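Local atomic coordinates of Lin2634 protein (Listeria innocua, PDB entry 3MZO), a protein that binds calcium ions and is probably a metal-dependent phosphohydrolase of the HD-domain superfamily, related to the 5'-deoxynucleotidase YfbR. Residues 12-17 and 71-76; 37-42 and 64-69. All coordinates share one frame; numbering follows the deposited sequence.

Contact 1 (12-17 and 71-76); sequences SDLENI and SELFIG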
# COMPACT_ATOMS: atom_id res chain seq x y z
N SER B 12 -2.30 -9.72 15.88
CA SER B 12 -2.20 -8.65 14.88
C SER B 12 -1.18 -8.91 13.78
O SER B 12 -1.36 -8.44 12.67
CB SER B 12 -1.87 -7.31 15.53
OG SER B 12 -3.03 -6.79 16.16
N ASP B 13 -0.11 -9.62 14.10
CA ASP B 13 0.87 -9.98 13.10
C ASP B 13 0.29 -10.86 11.99
O ASP B 13 0.78 -10.79 10.85
CB ASP B 13 2.09 -10.66 13.74
CG ASP B 13 2.78 -9.76 14.79
OD1 ASP B 13 2.53 -8.52 14.83
OD2 ASP B 13 3.57 -10.29 15.56
N LEU B 14 -0.72 -11.67 12.30
CA LEU B 14 -1.39 -12.47 11.28
C LEU B 14 -2.16 -11.66 10.24
O LEU B 14 -2.61 -12.22 9.23
CB LEU B 14 -2.31 -13.53 11.92
CG LEU B 14 -1.50 -14.70 12.46
CD1 LEU B 14 -2.31 -15.50 13.46
CD2 LEU B 14 -1.02 -15.54 11.30
N GLU B 15 -2.33 -10.37 10.48
CA GLU B 15 -2.91 -9.47 9.52
C GLU B 15 -1.91 -9.00 8.46
O GLU B 15 -2.30 -8.37 7.46
CB GLU B 15 -3.39 -8.20 10.24
CG GLU B 15 -4.42 -8.43 11.28
CD GLU B 15 -4.84 -7.11 11.99
OE1 GLU B 15 -4.46 -5.98 11.62
OE2 GLU B 15 -5.56 -7.23 12.96
N ASN B 16 -0.63 -9.24 8.72
CA ASN B 16 0.46 -8.83 7.84
C ASN B 16 1.10 -9.98 7.08
O ASN B 16 2.13 -9.79 6.43
CB ASN B 16 1.53 -8.09 8.67
CG ASN B 16 1.02 -6.77 9.24
OD1 ASN B 16 0.15 -6.11 8.64
ND2 ASN B 16 1.54 -6.37 10.40
N ILE B 17 0.52 -11.18 7.22
CA ILE B 17 0.94 -12.38 6.51
C ILE B 17 -0.22 -12.69 5.56
O ILE B 17 -1.37 -12.83 5.97
CB ILE B 17 1.20 -13.54 7.46
CG1 ILE B 17 2.27 -13.11 8.45
CG2 ILE B 17 1.69 -14.82 6.68
CD1 ILE B 17 2.45 -14.05 9.53
N SER B 71 -0.03 -21.04 12.97
CA SER B 71 1.39 -21.36 12.74
C SER B 71 2.03 -20.64 11.56
O SER B 71 3.28 -20.61 11.44
CB SER B 71 1.59 -22.88 12.58
OG SER B 71 0.77 -23.43 11.57
N GLU B 72 1.20 -20.07 10.69
CA GLU B 72 1.73 -19.27 9.58
C GLU B 72 2.50 -18.03 10.08
O GLU B 72 3.23 -17.38 9.32
CB GLU B 72 0.67 -19.00 8.50
CG GLU B 72 0.51 -20.24 7.58
CD GLU B 72 -0.67 -20.17 6.61
OE1 GLU B 72 -0.89 -19.11 5.99
OE2 GLU B 72 -1.35 -21.21 6.43
N LEU B 73 2.39 -17.75 11.38
CA LEU B 73 3.17 -16.69 12.01
C LEU B 73 4.66 -16.92 11.85
O LEU B 73 5.42 -15.95 11.78
CB LEU B 73 2.90 -16.61 13.50
CG LEU B 73 2.09 -15.49 14.08
CD1 LEU B 73 2.02 -15.77 15.58
CD2 LEU B 73 2.72 -14.15 13.83
N PHE B 74 5.07 -18.18 11.84
CA PHE B 74 6.51 -18.54 11.79
C PHE B 74 6.94 -19.50 10.65
O PHE B 74 8.13 -19.61 10.37
CB PHE B 74 7.00 -19.06 13.16
CG PHE B 74 6.01 -19.92 13.90
CD1 PHE B 74 5.85 -21.25 13.59
CD2 PHE B 74 5.28 -19.39 14.95
CE1 PHE B 74 4.96 -22.04 14.30
CE2 PHE B 74 4.37 -20.17 15.66
CZ PHE B 74 4.20 -21.49 15.33
N ILE B 75 6.00 -20.16 9.99
CA ILE B 75 6.33 -20.96 8.82
C ILE B 75 5.16 -20.96 7.82
O ILE B 75 4.03 -21.32 8.16
CB ILE B 75 6.74 -22.39 9.21
CG1 ILE B 75 7.03 -23.22 7.95
CG2 ILE B 75 5.66 -23.01 10.14
CD1 ILE B 75 7.82 -24.49 8.17
N GLY B 76 5.44 -20.51 6.59
CA GLY B 76 4.45 -20.49 5.52
C GLY B 76 3.96 -21.86 5.11
O GLY B 76 4.60 -22.88 5.41
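Leu14 and Leu73 are where the two backbones come nearest, their CA atoms 6.3 Å apart. On one side the chain leaves a helix through a type I turn from Asp13 to Asn16, in which Asn16 N bonds to Asp13 O. On the other, residues 71-73 form a 3-10 segment, and Ser71 O takes the N-H groups of both Phe74 and Ile75. No hydrogen bond joins the segments; three side chains reach Leu73 and its neighbour Glu72 instead. The leucines cross at about a right angle, branch point to branch point, with Leu14 CG 4.0 Å from Leu73 CG. Leu73 also pushes its CD2 methyl against the CB of Asp13 at 3.5 Å, not against the carboxylate oxygens. Ile17 carries its CG1 anti to its own carbonyl carbon (chi1 -58°), and the CD1 beyond it sits over the backbone of the other segment, 3.4 Å from Glu72 O and 3.7 Å from Leu73 CA. The meeting is thus apolar side chain on main chain as much as methyl on methyl. The carboxylate of Glu72 takes no part in it and forms a salt bridge through OE2 with Lys79. Glu72 is a known calcium ligand of this protein; unbound here, its side chain stays about 4 Å from a calcium ion (nearest atoms). The contact joins the exit of helix 4-13 to the loop after helix 58-67. Val31 of helix 31-51 packs against Leu14, Ile17 and Glu72, and backbone hydrogen bonds tie Leu14 to Ala32 and Ile17 to Val31, while helix 87-108 lies against Ser71, Phe74 and Ile75.

Contact 2 (37-42 and 64-69); sequences KVTSIA and KALNHD. With CA (calcium ion), chain M; CA (calcium ion), chain K.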
# COMPACT_ATOMS: atom_id res chain seq x y z
N LYS B 37 -12.96 -16.28 8.02
CA LYS B 37 -13.88 -16.83 7.05
C LYS B 37 -14.03 -18.36 7.18
O LYS B 37 -15.16 -18.88 7.17
CB LYS B 37 -13.46 -16.40 5.62
CG LYS B 37 -13.57 -14.88 5.37
CD LYS B 37 -13.18 -14.46 3.88
CE LYS B 37 -11.75 -14.75 3.56
NZ LYS B 37 -11.34 -14.19 2.20
N VAL B 38 -12.93 -19.07 7.39
CA VAL B 38 -13.01 -20.52 7.58
C VAL B 38 -13.83 -20.86 8.82
O VAL B 38 -14.62 -21.83 8.79
CB VAL B 38 -11.63 -21.17 7.60
CG1 VAL B 38 -11.65 -22.65 8.03
CG2 VAL B 38 -10.98 -21.05 6.18
N THR B 39 -13.66 -20.09 9.90
CA THR B 39 -14.43 -20.34 11.14
C THR B 39 -15.94 -20.07 10.88
O THR B 39 -16.79 -20.88 11.26
CB THR B 39 -13.86 -19.57 12.32
OG1 THR B 39 -12.46 -19.84 12.42
CG2 THR B 39 -14.52 -20.00 13.64
N SER B 40 -16.26 -19.00 10.18
CA SER B 40 -17.65 -18.75 9.76
C SER B 40 -18.26 -19.82 8.88
O SER B 40 -19.42 -20.24 9.10
CB SER B 40 -17.76 -17.38 9.13
OG SER B 40 -17.31 -16.38 10.03
N ILE B 41 -17.49 -20.27 7.88
CA ILE B 41 -17.88 -21.39 7.02
C ILE B 41 -18.11 -22.66 7.85
O ILE B 41 -19.15 -23.31 7.71
CB ILE B 41 -16.82 -21.62 5.87
CG1 ILE B 41 -16.85 -20.44 4.87
CG2 ILE B 41 -17.07 -22.95 5.14
CD1 ILE B 41 -15.54 -20.29 4.03
N ALA B 42 -17.19 -22.98 8.75
CA ALA B 42 -17.30 -24.18 9.57
C ALA B 42 -18.55 -24.16 10.45
O ALA B 42 -19.25 -25.18 10.60
CB ALA B 42 -16.03 -24.37 10.44
N LYS B 64 -10.77 -25.93 16.15
CA LYS B 64 -10.03 -26.40 14.98
C LYS B 64 -9.99 -25.33 13.89
O LYS B 64 -8.91 -25.03 13.36
CB LYS B 64 -10.65 -27.69 14.42
CG LYS B 64 -10.41 -28.92 15.26
CD LYS B 64 -11.35 -30.08 14.85
CE LYS B 64 -11.02 -31.38 15.60
NZ LYS B 64 -9.67 -31.86 15.28
N ALA B 65 -11.14 -24.73 13.57
CA ALA B 65 -11.25 -23.74 12.50
C ALA B 65 -10.55 -22.43 12.84
O ALA B 65 -9.84 -21.85 11.99
CB ALA B 65 -12.72 -23.47 12.17
N LEU B 66 -10.70 -21.97 14.07
CA LEU B 66 -10.15 -20.70 14.49
C LEU B 66 -8.62 -20.68 14.46
O LEU B 66 -8.01 -19.70 14.02
CB LEU B 66 -10.64 -20.31 15.90
CG LEU B 66 -10.20 -18.90 16.32
CD1 LEU B 66 -10.91 -17.83 15.48
CD2 LEU B 66 -10.44 -18.71 17.84
N ASN B 67 -8.01 -21.75 14.94
CA ASN B 67 -6.58 -21.82 15.18
C ASN B 67 -5.76 -22.52 14.10
O ASN B 67 -4.57 -22.59 14.23
CB ASN B 67 -6.35 -22.51 16.51
CG ASN B 67 -7.15 -21.84 17.65
OD1 ASN B 67 -6.95 -20.67 17.93
ND2 ASN B 67 -8.04 -22.59 18.28
N HIS B 68 -6.38 -22.97 13.02
CA HIS B 68 -5.71 -23.89 12.11
C HIS B 68 -4.53 -23.27 11.37
O HIS B 68 -3.65 -24.00 11.02
CB HIS B 68 -6.67 -24.53 11.09
CG HIS B 68 -7.06 -23.65 9.94
ND1 HIS B 68 -7.96 -22.63 10.06
CD2 HIS B 68 -6.74 -23.71 8.63
CE1 HIS B 68 -8.13 -22.05 8.89
NE2 HIS B 68 -7.40 -22.69 8.00
N ASP B 69 -4.52 -21.96 11.16
CA ASP B 69 -3.39 -21.31 10.46
C ASP B 69 -2.55 -20.35 11.31
O ASP B 69 -1.72 -19.61 10.79
CB ASP B 69 -3.91 -20.62 9.19
CG ASP B 69 -4.04 -21.57 8.01
OD1 ASP B 69 -3.51 -22.66 8.07
OD2 ASP B 69 -4.62 -21.22 6.97
CA CA M . -2.41 -24.74 8.91
CA CA K . -5.79 -22.88 5.63
O HOH W 1 -4.14 -24.76 6.47
O HOH W 2 -0.72 -23.55 7.50
O HOH W 3 -4.07 -26.72 9.07
O HOH W 4 -1.12 -25.14 10.63
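Thr39 and Ala65 mark the tight part of this contact, where two helices come within 4.8 Å, CA to CA. The small Ala65 permits it: its CB lies 3.7 Å from Thr39 CA and 3.8 Å from the CB of Ala42. Thr39 OG1, anti to its own carbonyl carbon (chi1 -52°), rests against the backbone at Ala65 and Leu66, 3.2 Å from Leu66 CA. It makes no hydrogen bond there, its buried hydroxyl being bonded to Ser35 O one turn back in its own helix. Toward the metals the packing thins to Val38, whose branched end meets His68 at CE1, CG1 being nearest at 3.7 Å, the two side chains crossing obliquely. Here bonds hold the imidazole: His68 ND1 donates to Ala65 O at 2.8 Å, nearly in the ring plane, and His68 NE2 is a long 2.9 Å from the calcium ion of chain K, which also lies in that plane. Ala65 thus has two parts, CB in the helix interface and a carbonyl that probably helps to fix the turn of a metal ligand. The CB of Asp69 sits over the centre of one ring face. Asp69 spans both metals, OD2 binding the chain K ion and OD1 the chain M ion. The water on this side is bound to the metals: three waters join Asp69 OD1 and His68 O on the chain M ion, and a fourth binds the chain K ion while donating to Asp69 OD1. His68 and Asp69 are the adjacent His-Asp pair that names the HD domain; His34 and Asp138 complete its H...HD...D metal site at the chain K ion.

How the contacts relate
Contact 2 is the core of the pair, a buried helix-to-helix meeting centred about 7 Å from the centre of the chain; contact 1 is only partly buried, centred about 15 Å from it, and joins turns and loops. Helix 31-51 serves both, lending residues 37-42 to contact 2 and packing its first turn on contact 1. The chain of residues 64-69 runs almost directly into 71-76, and the two contacts touch where Leu14 CD2 lies 4.2 Å from Asp69 O. Their chemistry differs accordingly: aliphatic side chains on each other and on backbone in contact 1, alanine-sized packing beside calcium ligands in contact 2. Both reach a neighbouring subunit, Lys37 of each pairing with Glu15 of the other.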